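Local coordinates for uncharacterized protein (Escherichia coli O157:H7, PDB 4R29), which is a type III effector that probably methylates a zinc-finger cysteine of the host proteins TAB2 and TAB3, using S-adenosylmethionine, to block NF-kappa-B activation, at residues 86-91 with 203-208; 68-73 with 125-130; 24-29 with 133-138. The protein carries 1 engineered substitution. All coordinates share one frame; numbering follows the deposited sequence.

Contact 1: 86-91 with 203-208. With SAM (S-adenosylmethionine), chain E.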
loop_
_atom_site.group_PDB
_atom_site.type_symbol
_atom_site.label_atom_id
_atom_site.label_comp_id
_atom_site.label_asym_id
_atom_site.label_seq_id
_atom_site.Cartn_x
_atom_site.Cartn_y
_atom_site.Cartn_z
ATOM N N PRO A 86 -9.583 10.324 13.837
ATOM C CA PRO A 86 -10.069 9.637 12.637
ATOM C C PRO A 86 -10.132 10.543 11.415
ATOM O O PRO A 86 -10.540 11.705 11.501
ATOM C CB PRO A 86 -11.491 9.224 13.026
ATOM C CG PRO A 86 -11.454 9.083 14.489
ATOM C CD PRO A 86 -10.496 10.147 14.978
ATOM N N ILE A 87 -9.735 9.995 10.275
ATOM C CA ILE A 87 -9.857 10.691 9.018
ATOM C C ILE A 87 -11.115 10.162 8.366
ATOM O O ILE A 87 -11.652 9.119 8.762
ATOM C CB ILE A 87 -8.678 10.360 8.065
ATOM C CG1 ILE A 87 -8.607 8.846 7.829
ATOM C CG2 ILE A 87 -7.371 10.861 8.636
ATOM C CD1 ILE A 87 -7.871 8.419 6.557
ATOM N N SER A 88 -11.574 10.873 7.348
ATOM C CA SER A 88 -12.570 10.320 6.462
ATOM C C SER A 88 -11.902 9.384 5.468
ATOM O O SER A 88 -10.842 9.697 4.900
ATOM C CB SER A 88 -13.311 11.420 5.696
ATOM O OG SER A 88 -13.938 10.865 4.556
ATOM N N ARG A 89 -12.546 8.235 5.277
ATOM C CA ARG A 89 -12.220 7.276 4.235
ATOM C C ARG A 89 -11.951 7.964 2.888
ATOM O O ARG A 89 -11.126 7.498 2.091
ATOM C CB ARG A 89 -13.386 6.284 4.103
ATOM C CG ARG A 89 -13.652 5.803 2.686
ATOM C CD ARG A 89 -12.570 4.820 2.292
ATOM N NE ARG A 89 -12.653 4.417 0.893
ATOM C CZ ARG A 89 -11.716 3.704 0.282
ATOM N NH1 ARG A 89 -10.630 3.335 0.954
ATOM N NH2 ARG A 89 -11.856 3.376 -0.994
ATOM N N ASN A 90 -12.661 9.062 2.638
ATOM C CA ASN A 90 -12.496 9.835 1.404
ATOM C C ASN A 90 -11.100 10.425 1.189
ATOM O O ASN A 90 -10.667 10.561 0.052
ATOM C CB ASN A 90 -13.559 10.927 1.304
ATOM C CG ASN A 90 -14.955 10.357 1.173
ATOM O OD1 ASN A 90 -15.155 9.314 0.539
ATOM N ND2 ASN A 90 -15.928 11.014 1.796
ATOM N N GLU A 91 -10.399 10.738 2.279
ATOM C CA GLU A 91 -9.027 11.264 2.214
ATOM C C GLU A 91 -7.995 10.203 1.799
ATOM O O GLU A 91 -6.858 10.527 1.431
ATOM C CB GLU A 91 -8.616 11.858 3.561
ATOM C CG GLU A 91 -9.540 12.931 4.112
ATOM C CD GLU A 91 -9.184 13.321 5.550
ATOM O OE1 GLU A 91 -8.037 13.759 5.790
ATOM O OE2 GLU A 91 -10.039 13.179 6.447
ATOM N N SER A 203 -7.967 4.005 10.549
ATOM C CA SER A 203 -8.401 5.268 11.167
ATOM C C SER A 203 -9.642 5.891 10.533
ATOM O O SER A 203 -9.843 7.078 10.646
ATOM C CB SER A 203 -7.283 6.317 11.130
ATOM O OG SER A 203 -6.146 5.881 11.835
ATOM N N TYR A 204 -10.469 5.111 9.857
ATOM C CA TYR A 204 -11.668 5.685 9.277
ATOM C C TYR A 204 -12.604 6.067 10.410
ATOM O O TYR A 204 -12.522 5.518 11.512
ATOM C CB TYR A 204 -12.368 4.695 8.358
ATOM C CG TYR A 204 -11.568 4.275 7.160
ATOM C CD1 TYR A 204 -10.453 4.993 6.753
ATOM C CD2 TYR A 204 -11.932 3.148 6.429
ATOM C CE1 TYR A 204 -9.719 4.596 5.646
ATOM C CE2 TYR A 204 -11.210 2.752 5.325
ATOM C CZ TYR A 204 -10.105 3.483 4.942
ATOM O OH TYR A 204 -9.398 3.085 3.846
ATOM N N MET A 205 -13.494 7.007 10.138
ATOM C CA MET A 205 -14.477 7.387 11.135
ATOM C C MET A 205 -15.493 6.279 11.406
ATOM O O MET A 205 -15.933 5.578 10.493
ATOM C CB MET A 205 -15.137 8.698 10.754
ATOM C CG MET A 205 -14.182 9.868 11.004
ATOM S SD MET A 205 -14.869 11.354 10.323
ATOM C CE MET A 205 -15.323 10.730 8.698
ATOM N N PRO A 206 -15.820 6.089 12.687
ATOM C CA PRO A 206 -16.715 5.014 13.139
ATOM C C PRO A 206 -17.994 4.978 12.312
ATOM O O PRO A 206 -18.459 3.894 11.992
ATOM C CB PRO A 206 -17.003 5.391 14.594
ATOM C CG PRO A 206 -15.785 6.134 15.022
ATOM C CD PRO A 206 -15.292 6.888 13.803
ATOM N N GLY A 207 -18.521 6.148 11.947
ATOM C CA GLY A 207 -19.686 6.253 11.087
ATOM C C GLY A 207 -19.483 5.700 9.687
ATOM O O GLY A 207 -20.363 5.029 9.134
ATOM N N GLU A 208 -18.330 5.979 9.092
ATOM C CA GLU A 208 -18.049 5.456 7.758
ATOM C C GLU A 208 -17.867 3.941 7.762
ATOM O O GLU A 208 -18.232 3.264 6.802
ATOM C CB GLU A 208 -16.821 6.135 7.173
ATOM C CG GLU A 208 -17.018 7.635 6.969
ATOM C CD GLU A 208 -15.778 8.289 6.431
ATOM O OE1 GLU A 208 -14.676 7.827 6.807
ATOM O OE2 GLU A 208 -15.904 9.250 5.635
HETATM N N SAM E . -5.928 2.954 0.561
HETATM C CA SAM E . -6.719 2.712 1.768
HETATM C C SAM E . -6.069 3.331 3.000
HETATM O O SAM E . -6.759 3.566 3.998
HETATM O OXT SAM E . -4.850 3.574 3.021
HETATM C CB SAM E . -6.922 1.225 2.041
HETATM C CG SAM E . -7.884 0.533 1.088
HETATM S SD SAM E . -8.523 -1.054 1.716
HETATM C CE SAM E . -9.592 -1.411 0.299
HETATM C "C5'" SAM E . -9.798 -0.441 2.843
HETATM C "C4'" SAM E . -10.474 -1.602 3.566
HETATM O "O4'" SAM E . -11.072 -1.148 4.767
HETATM C "C3'" SAM E . -11.575 -2.242 2.726
HETATM O "O3'" SAM E . -11.088 -3.344 1.983
HETATM C "C2'" SAM E . -12.601 -2.664 3.756
HETATM O "O2'" SAM E . -12.311 -3.991 4.087
HETATM C "C1'" SAM E . -12.313 -1.801 4.983
HETATM N N9 SAM E . -13.289 -0.714 5.194
HETATM C C8 SAM E . -13.985 -0.474 6.348
HETATM N N7 SAM E . -14.749 0.621 6.187
HETATM C C5 SAM E . -14.543 1.094 4.938
HETATM C C6 SAM E . -15.068 2.186 4.264
HETATM N N6 SAM E . -15.949 2.982 4.863
HETATM N N1 SAM E . -14.671 2.432 2.970
HETATM C C2 SAM E . -13.747 1.602 2.358
HETATM N N3 SAM E . -13.224 0.519 3.034
HETATM C C4 SAM E . -13.616 0.269 4.308
#
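E208 grips the loop 86-91 with both carboxylate oxygens. OE1 of E208 accepts the backbone N-H of R89 at 2.7 Å, nearly straight (172° at the hydrogen), while E208 OE2 receives S88 OG at 2.8 Å through its syn lone pair. The S88 hydroxyl also accepts from N90 N, an ST turn at the start of the 3-10 segment 89-91. A second tie joins the backbones: I87 N donates to S203 O at 2.9 Å, where S203 ends the preceding helix in a Schellman motif. The two segments thereby wall part of the S-adenosylmethionine pocket. Y204 OH donates to SAM O and accepts from R89 NH1 at 3.2 Å, with the Y204 oxygen near the guanidinium plane; E208 O takes a weak bond from SAM N6. R89 and Y204 run side by side, with their flat groups 68° apart. R89 CB sits over the centre of the Y204 ring, 4.0 Å from the centroid, in a CH-pi contact, and SAM C2 lies over one face of the guanidinium, toward its rim. Farther out, P86 CB packs on M205 CG at 3.4 Å, and the bend at chi3 of M205 (-48°) brings its CE to 3.6 Å from S88 CA.

Contact 2: 68-73 with 125-130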
loop_
_atom_site.group_PDB
_atom_site.type_symbol
_atom_site.label_atom_id
_atom_site.label_comp_id
_atom_site.label_asym_id
_atom_site.label_seq_id
_atom_site.Cartn_x
_atom_site.Cartn_y
_atom_site.Cartn_z
ATOM N N ARG A 68 10.588 15.506 -8.427
ATOM C CA ARG A 68 9.416 16.383 -8.292
ATOM C C ARG A 68 8.432 15.874 -7.228
ATOM O O ARG A 68 7.946 16.634 -6.389
ATOM C CB ARG A 68 8.677 16.560 -9.627
ATOM C CG ARG A 68 9.320 17.559 -10.595
ATOM C CD ARG A 68 8.448 17.797 -11.835
ATOM N NE ARG A 68 8.153 16.553 -12.551
ATOM C CZ ARG A 68 8.833 16.111 -13.606
ATOM N NH1 ARG A 68 9.851 16.814 -14.087
ATOM N NH2 ARG A 68 8.497 14.962 -14.185
ATOM N N ARG A 69 8.130 14.587 -7.264
ATOM C CA ARG A 69 7.228 14.020 -6.278
ATOM C C ARG A 69 7.831 14.103 -4.869
ATOM O O ARG A 69 7.124 14.379 -3.898
ATOM C CB ARG A 69 6.880 12.588 -6.664
ATOM C CG ARG A 69 6.218 12.499 -8.030
ATOM C CD ARG A 69 4.887 13.253 -8.055
ATOM N NE ARG A 69 3.846 12.490 -7.375
ATOM C CZ ARG A 69 2.690 12.997 -6.968
ATOM N NH1 ARG A 69 2.419 14.275 -7.167
ATOM N NH2 ARG A 69 1.804 12.224 -6.366
ATOM N N PHE A 70 9.143 13.908 -4.775
ATOM C CA PHE A 70 9.837 13.936 -3.485
ATOM C C PHE A 70 9.773 15.322 -2.836
ATOM O O PHE A 70 9.577 15.440 -1.623
ATOM C CB PHE A 70 11.284 13.461 -3.632
ATOM C CG PHE A 70 12.013 13.296 -2.324
ATOM C CD1 PHE A 70 11.445 12.578 -1.274
ATOM C CD2 PHE A 70 13.287 13.834 -2.153
ATOM C CE1 PHE A 70 12.135 12.402 -0.058
ATOM C CE2 PHE A 70 13.974 13.677 -0.954
ATOM C CZ PHE A 70 13.396 12.955 0.098
ATOM N N SER A 71 9.904 16.367 -3.651
ATOM C CA SER A 71 9.763 17.735 -3.158
ATOM C C SER A 71 8.371 17.950 -2.613
ATOM O O SER A 71 8.190 18.517 -1.536
ATOM C CB SER A 71 10.008 18.742 -4.280
ATOM O OG SER A 71 11.365 18.713 -4.659
ATOM N N TYR A 72 7.385 17.531 -3.394
ATOM C CA TYR A 72 5.995 17.594 -2.972
ATOM C C TYR A 72 5.825 16.924 -1.601
ATOM O O TYR A 72 5.171 17.473 -0.723
ATOM C CB TYR A 72 5.117 16.931 -4.037
ATOM C CG TYR A 72 3.710 16.549 -3.607
ATOM C CD1 TYR A 72 2.946 17.379 -2.804
ATOM C CD2 TYR A 72 3.134 15.372 -4.041
ATOM C CE1 TYR A 72 1.649 17.033 -2.430
ATOM C CE2 TYR A 72 1.850 15.022 -3.676
ATOM C CZ TYR A 72 1.112 15.853 -2.873
ATOM O OH TYR A 72 -0.172 15.495 -2.523
ATOM N N MET A 73 6.419 15.747 -1.419
ATOM C CA MET A 73 6.280 15.010 -0.163
ATOM C C MET A 73 6.948 15.711 1.023
ATOM O O MET A 73 6.433 15.711 2.153
ATOM C CB MET A 73 6.832 13.596 -0.318
ATOM C CG MET A 73 5.966 12.696 -1.191
ATOM S SD MET A 73 6.726 11.083 -1.412
ATOM C CE MET A 73 5.542 10.274 -2.497
ATOM N N LEU A 125 8.655 8.093 -1.361
ATOM C CA LEU A 125 8.045 7.845 -0.059
ATOM C C LEU A 125 9.054 7.264 0.929
ATOM O O LEU A 125 9.067 7.619 2.119
ATOM C CB LEU A 125 6.916 6.828 -0.216
ATOM C CG LEU A 125 5.471 7.243 -0.031
ATOM C CD1 LEU A 125 4.684 5.968 0.258
ATOM C CD2 LEU A 125 5.301 8.254 1.113
ATOM N N CYS A 126 9.870 6.343 0.421
ATOM C CA CYS A 126 10.869 5.628 1.205
ATOM C C CYS A 126 12.052 6.476 1.657
ATOM O O CYS A 126 12.859 6.028 2.483
ATOM C CB CYS A 126 11.383 4.439 0.404
ATOM S SG CYS A 126 10.187 3.114 0.322
ATOM N N GLU A 127 12.152 7.692 1.121
ATOM C CA GLU A 127 13.235 8.591 1.496
ATOM C C GLU A 127 12.840 9.645 2.543
ATOM O O GLU A 127 13.636 10.516 2.866
ATOM C CB GLU A 127 13.854 9.244 0.248
ATOM C CG GLU A 127 14.330 8.229 -0.806
ATOM C CD GLU A 127 14.951 8.888 -2.053
ATOM O OE1 GLU A 127 14.738 10.101 -2.278
ATOM O OE2 GLU A 127 15.653 8.183 -2.816
ATOM N N LEU A 128 11.627 9.558 3.080
ATOM C CA LEU A 128 11.173 10.488 4.120
ATOM C C LEU A 128 11.528 10.010 5.532
ATOM O O LEU A 128 11.508 8.813 5.807
ATOM C CB LEU A 128 9.661 10.692 4.019
ATOM C CG LEU A 128 9.140 11.341 2.736
ATOM C CD1 LEU A 128 7.637 11.110 2.588
ATOM C CD2 LEU A 128 9.493 12.845 2.682
ATOM N N PRO A 129 11.833 10.944 6.444
ATOM C CA PRO A 129 12.261 10.453 7.764
ATOM C C PRO A 129 11.117 9.718 8.470
ATOM O O PRO A 129 9.967 10.183 8.410
ATOM C CB PRO A 129 12.633 11.735 8.535
ATOM C CG PRO A 129 12.734 12.845 7.472
ATOM C CD PRO A 129 11.777 12.419 6.378
ATOM N N ASP A 130 11.441 8.588 9.099
ATOM C CA ASP A 130 10.503 7.805 9.909
ATOM C C ASP A 130 9.319 7.244 9.115
ATOM O O ASP A 130 8.300 6.877 9.691
ATOM C CB ASP A 130 9.990 8.629 11.081
ATOM C CG ASP A 130 11.112 9.312 11.837
ATOM O OD1 ASP A 130 11.952 8.584 12.412
ATOM O OD2 ASP A 130 11.157 10.566 11.841
#
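F70 and E127 cross at about a right angle, and their flat groups are nearly perpendicular as well, with ring and carboxylate planes 87° apart. The carboxylate stands over one face of the phenyl ring: E127 OE1 lies above its centre, 3.9 Å from CE2 of F70. Nearer the backbone, E127 CB rests on the CE1-CZ side of the ring, 3.6 Å from F70 CE1. With CG of F70 anti to the backbone N (chi1 -173°), the ring reaches from the helix toward the 125-130 loop. An anionic oxygen over a ring face is not an attractive pairing in itself; E127 OE2 forms a salt bridge with K66, one helical turn before F70, and this positive charge probably helps to hold the carboxylate there.

The second cluster is apolar and buried. M73 is extended beyond CG, chi3 -178° placing CE in line with the extended chain, against L125, which the methionine crosses at about a right angle. Its methyl CE meets L125 CG at 3.9 Å, and M73 SD lies 3.6 Å from the backbone N of L125. L128 reaches both helix residues with its two methyls: CD1 touches M73 CB at 3.9 Å, while CD2 approaches F70 CE1 obliquely at 3.8 Å. Residues L125 to L128 form a type I beta turn, closed by a weak bond from L128 N to L125 O, which brings both leucines to the helix. W99 of helix 95-103 also packs on M73 and L125, and A124 touches F70 and M73.

The arrangement is that of a long helix, 59-76, packed across a helix-to-strand connection: its F70 and M73, one face of the helix, cover the turn that leads from helix 120-125 into strand 131-137 of the antiparallel sheet.

Contact 3: 24-29 with 133-138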
loop_
_atom_site.group_PDB
_atom_site.type_symbol
_atom_site.label_atom_id
_atom_site.label_comp_id
_atom_site.label_asym_id
_atom_site.label_seq_id
_atom_site.Cartn_x
_atom_site.Cartn_y
_atom_site.Cartn_z
ATOM N N LYS A 24 16.139 -3.197 -4.487
ATOM C CA LYS A 24 16.566 -3.911 -3.281
ATOM C C LYS A 24 16.707 -2.926 -2.134
ATOM O O LYS A 24 16.594 -3.286 -0.969
ATOM C CB LYS A 24 17.889 -4.649 -3.501
ATOM C CG LYS A 24 17.818 -5.837 -4.435
ATOM C CD LYS A 24 19.188 -6.492 -4.577
ATOM C CE LYS A 24 19.181 -7.579 -5.635
ATOM N NZ LYS A 24 20.536 -8.155 -5.799
ATOM N N ASN A 25 16.950 -1.668 -2.475
ATOM C CA ASN A 25 17.069 -0.631 -1.463
ATOM C C ASN A 25 15.799 -0.407 -0.658
ATOM O O ASN A 25 15.860 -0.156 0.546
ATOM C CB ASN A 25 17.524 0.677 -2.087
ATOM C CG ASN A 25 18.949 0.995 -1.747
ATOM O OD1 ASN A 25 19.830 0.955 -2.610
ATOM N ND2 ASN A 25 19.197 1.295 -0.471
ATOM N N ILE A 26 14.649 -0.494 -1.323
ATOM C CA ILE A 26 13.375 -0.263 -0.651
ATOM C C ILE A 26 12.611 -1.549 -0.392
ATOM O O ILE A 26 11.628 -1.551 0.346
ATOM C CB ILE A 26 12.486 0.660 -1.470
ATOM C CG1 ILE A 26 12.123 -0.001 -2.807
ATOM C CG2 ILE A 26 13.174 2.002 -1.663
ATOM C CD1 ILE A 26 11.002 0.717 -3.569
ATOM N N TYR A 27 13.071 -2.643 -0.996
ATOM C CA TYR A 27 12.392 -3.933 -0.894
ATOM C C TYR A 27 13.447 -5.037 -0.777
ATOM O O TYR A 27 13.580 -5.891 -1.657
ATOM C CB TYR A 27 11.512 -4.128 -2.130
ATOM C CG TYR A 27 10.610 -5.346 -2.133
ATOM C CD1 TYR A 27 10.572 -6.222 -1.054
ATOM C CD2 TYR A 27 9.794 -5.615 -3.233
ATOM C CE1 TYR A 27 9.749 -7.326 -1.065
ATOM C CE2 TYR A 27 8.975 -6.719 -3.261
ATOM C CZ TYR A 27 8.949 -7.574 -2.172
ATOM O OH TYR A 27 8.125 -8.680 -2.194
ATOM N N PRO A 28 14.210 -5.016 0.323
ATOM C CA PRO A 28 15.373 -5.893 0.486
ATOM C C PRO A 28 15.029 -7.344 0.173
ATOM O O PRO A 28 15.736 -8.013 -0.581
ATOM C CB PRO A 28 15.704 -5.768 1.980
ATOM C CG PRO A 28 15.086 -4.501 2.419
ATOM C CD PRO A 28 13.867 -4.307 1.569
ATOM N N GLU A 29 13.931 -7.811 0.748
ATOM C CA GLU A 29 13.594 -9.229 0.751
ATOM C C GLU A 29 12.982 -9.723 -0.555
ATOM O O GLU A 29 12.228 -10.693 -0.556
ATOM C CB GLU A 29 12.637 -9.530 1.914
ATOM C CG GLU A 29 11.253 -8.884 1.786
ATOM C CD GLU A 29 11.206 -7.408 2.211
ATOM O OE1 GLU A 29 12.272 -6.765 2.339
ATOM O OE2 GLU A 29 10.084 -6.889 2.414
ATOM N N CYS A 133 7.843 1.465 4.460
ATOM C CA CYS A 133 6.928 0.755 3.567
ATOM C C CYS A 133 7.184 -0.751 3.615
ATOM O O CYS A 133 8.277 -1.209 3.278
ATOM C CB CYS A 133 7.081 1.249 2.124
ATOM S SG CYS A 133 6.557 2.968 1.864
ATOM N N LYS A 134 6.188 -1.519 4.044
ATOM C CA LYS A 134 6.253 -2.970 3.894
ATOM C C LYS A 134 5.652 -3.318 2.534
ATOM O O LYS A 134 4.527 -2.912 2.226
ATOM C CB LYS A 134 5.520 -3.685 5.032
ATOM C CG LYS A 134 6.230 -3.577 6.385
ATOM C CD LYS A 134 5.447 -4.285 7.518
ATOM C CE LYS A 134 6.193 -4.264 8.858
ATOM N NZ LYS A 134 7.214 -5.352 8.973
ATOM N N ILE A 135 6.414 -4.026 1.703
ATOM C CA ILE A 135 6.013 -4.277 0.323
ATOM C C ILE A 135 5.937 -5.767 0.061
ATOM O O ILE A 135 6.784 -6.524 0.537
ATOM C CB ILE A 135 7.014 -3.673 -0.681
ATOM C CG1 ILE A 135 7.236 -2.187 -0.397
ATOM C CG2 ILE A 135 6.529 -3.898 -2.119
ATOM C CD1 ILE A 135 8.441 -1.575 -1.119
ATOM N N PHE A 136 4.925 -6.184 -0.695
ATOM C CA PHE A 136 4.818 -7.579 -1.123
ATOM C C PHE A 136 3.880 -7.739 -2.306
ATOM O O PHE A 136 3.004 -6.903 -2.523
ATOM C CB PHE A 136 4.377 -8.488 0.022
ATOM C CG PHE A 136 3.140 -8.024 0.720
ATOM C CD1 PHE A 136 3.216 -7.082 1.739
ATOM C CD2 PHE A 136 1.904 -8.528 0.371
ATOM C CE1 PHE A 136 2.080 -6.651 2.398
ATOM C CE2 PHE A 136 0.748 -8.090 1.028
ATOM C CZ PHE A 136 0.843 -7.149 2.044
ATOM N N PRO A 137 4.066 -8.823 -3.076
ATOM C CA PRO A 137 3.241 -9.099 -4.257
ATOM C C PRO A 137 1.756 -9.181 -3.903
ATOM O O PRO A 137 1.404 -9.704 -2.854
ATOM C CB PRO A 137 3.737 -10.483 -4.717
ATOM C CG PRO A 137 5.128 -10.598 -4.177
ATOM C CD PRO A 137 5.082 -9.872 -2.850
ATOM N N LYS A 138 0.892 -8.671 -4.771
ATOM C CA LYS A 138 -0.525 -8.824 -4.546
ATOM C C LYS A 138 -0.916 -10.257 -4.801
ATOM O O LYS A 138 -0.540 -10.842 -5.819
ATOM C CB LYS A 138 -1.355 -7.916 -5.444
ATOM C CG LYS A 138 -2.853 -8.098 -5.221
ATOM C CD LYS A 138 -3.651 -6.861 -5.633
ATOM C CE LYS A 138 -5.162 -7.126 -5.629
ATOM N NZ LYS A 138 -5.576 -8.138 -4.600
#
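Strand 131-137 is an outermost strand of the three-stranded antiparallel sheet, and its I135 is covered by I26 and Y27, in the region of the short, weakly bonded N-terminal helix and the loop that follows. The end-to-end directions of 26-29 and 133-137 differ by 50°, and the two backbones share no hydrogen bonds; the contact is made by side chains and single carbonyls.

Y27 and I135 carry the contact. CG of Y27 is anti to the backbone N (chi1 -174°), and the ring extends over the strand. I135 CG2 lies over one ring face, toward the rim on the CD2-CE2 side, 4.1 Å from the centroid and 24° off the normal, a CH-pi contact. Over the same face, but toward the CE1 rim, I135 O comes within 3.5 Å of Y27 CE1. Farther along the strand, the hydroxyl of Y27 meets P137, whose CD is 3.3 Å from Y27 OH; F136 CA lies 3.6 Å from that same Y27 oxygen. The tyrosine and proline side chains cross at about a right angle.

The other branch of I135 serves I26. I135 CD1 sits 3.5 Å from I26 O and 4.2 Å from I26 CD1; I135 thus touches I26 with CD1 and the Y27 ring with CG2. The carboxylate carbon of E29 lies in the plane of the Y27 ring, at its edge.

Side chains alternate along the strand: CB of I135 points to this cover, whereas K134 points away and packs on N162 and I165 of helix 155-181. Backbone bonds from K134 and F136 join the strand to 145-151. This is a sheet with cover on both faces, as in layered, Rossmann-like alpha/beta folds, the N-terminal segment closing one face at the edge strand.

Overall arrangement
Along the chain the six segments come in the order 24-29, 68-73, 86-91, 125-130, 133-138, 203-208. Contact 2 is nested within the loop that contact 3 closes, whereas contact 1 crosses both. Contacts 2 and 3, with centres about 17 Å apart, form one packed region: I26 CG2 touches C126 CB at 3.7 Å, and L125 CD1 meets C133 SG at 3.9 Å. Contact 1, its centre about 24 Å from contact 2 and 27 Å from contact 3, lies across the chain's centre from contact 3. It lines the cofactor pocket, whereas contacts 2 and 3 pack helix 59-76 and the N-terminal segment around strand 131-137 and the turn before it, away from the bound cofactor.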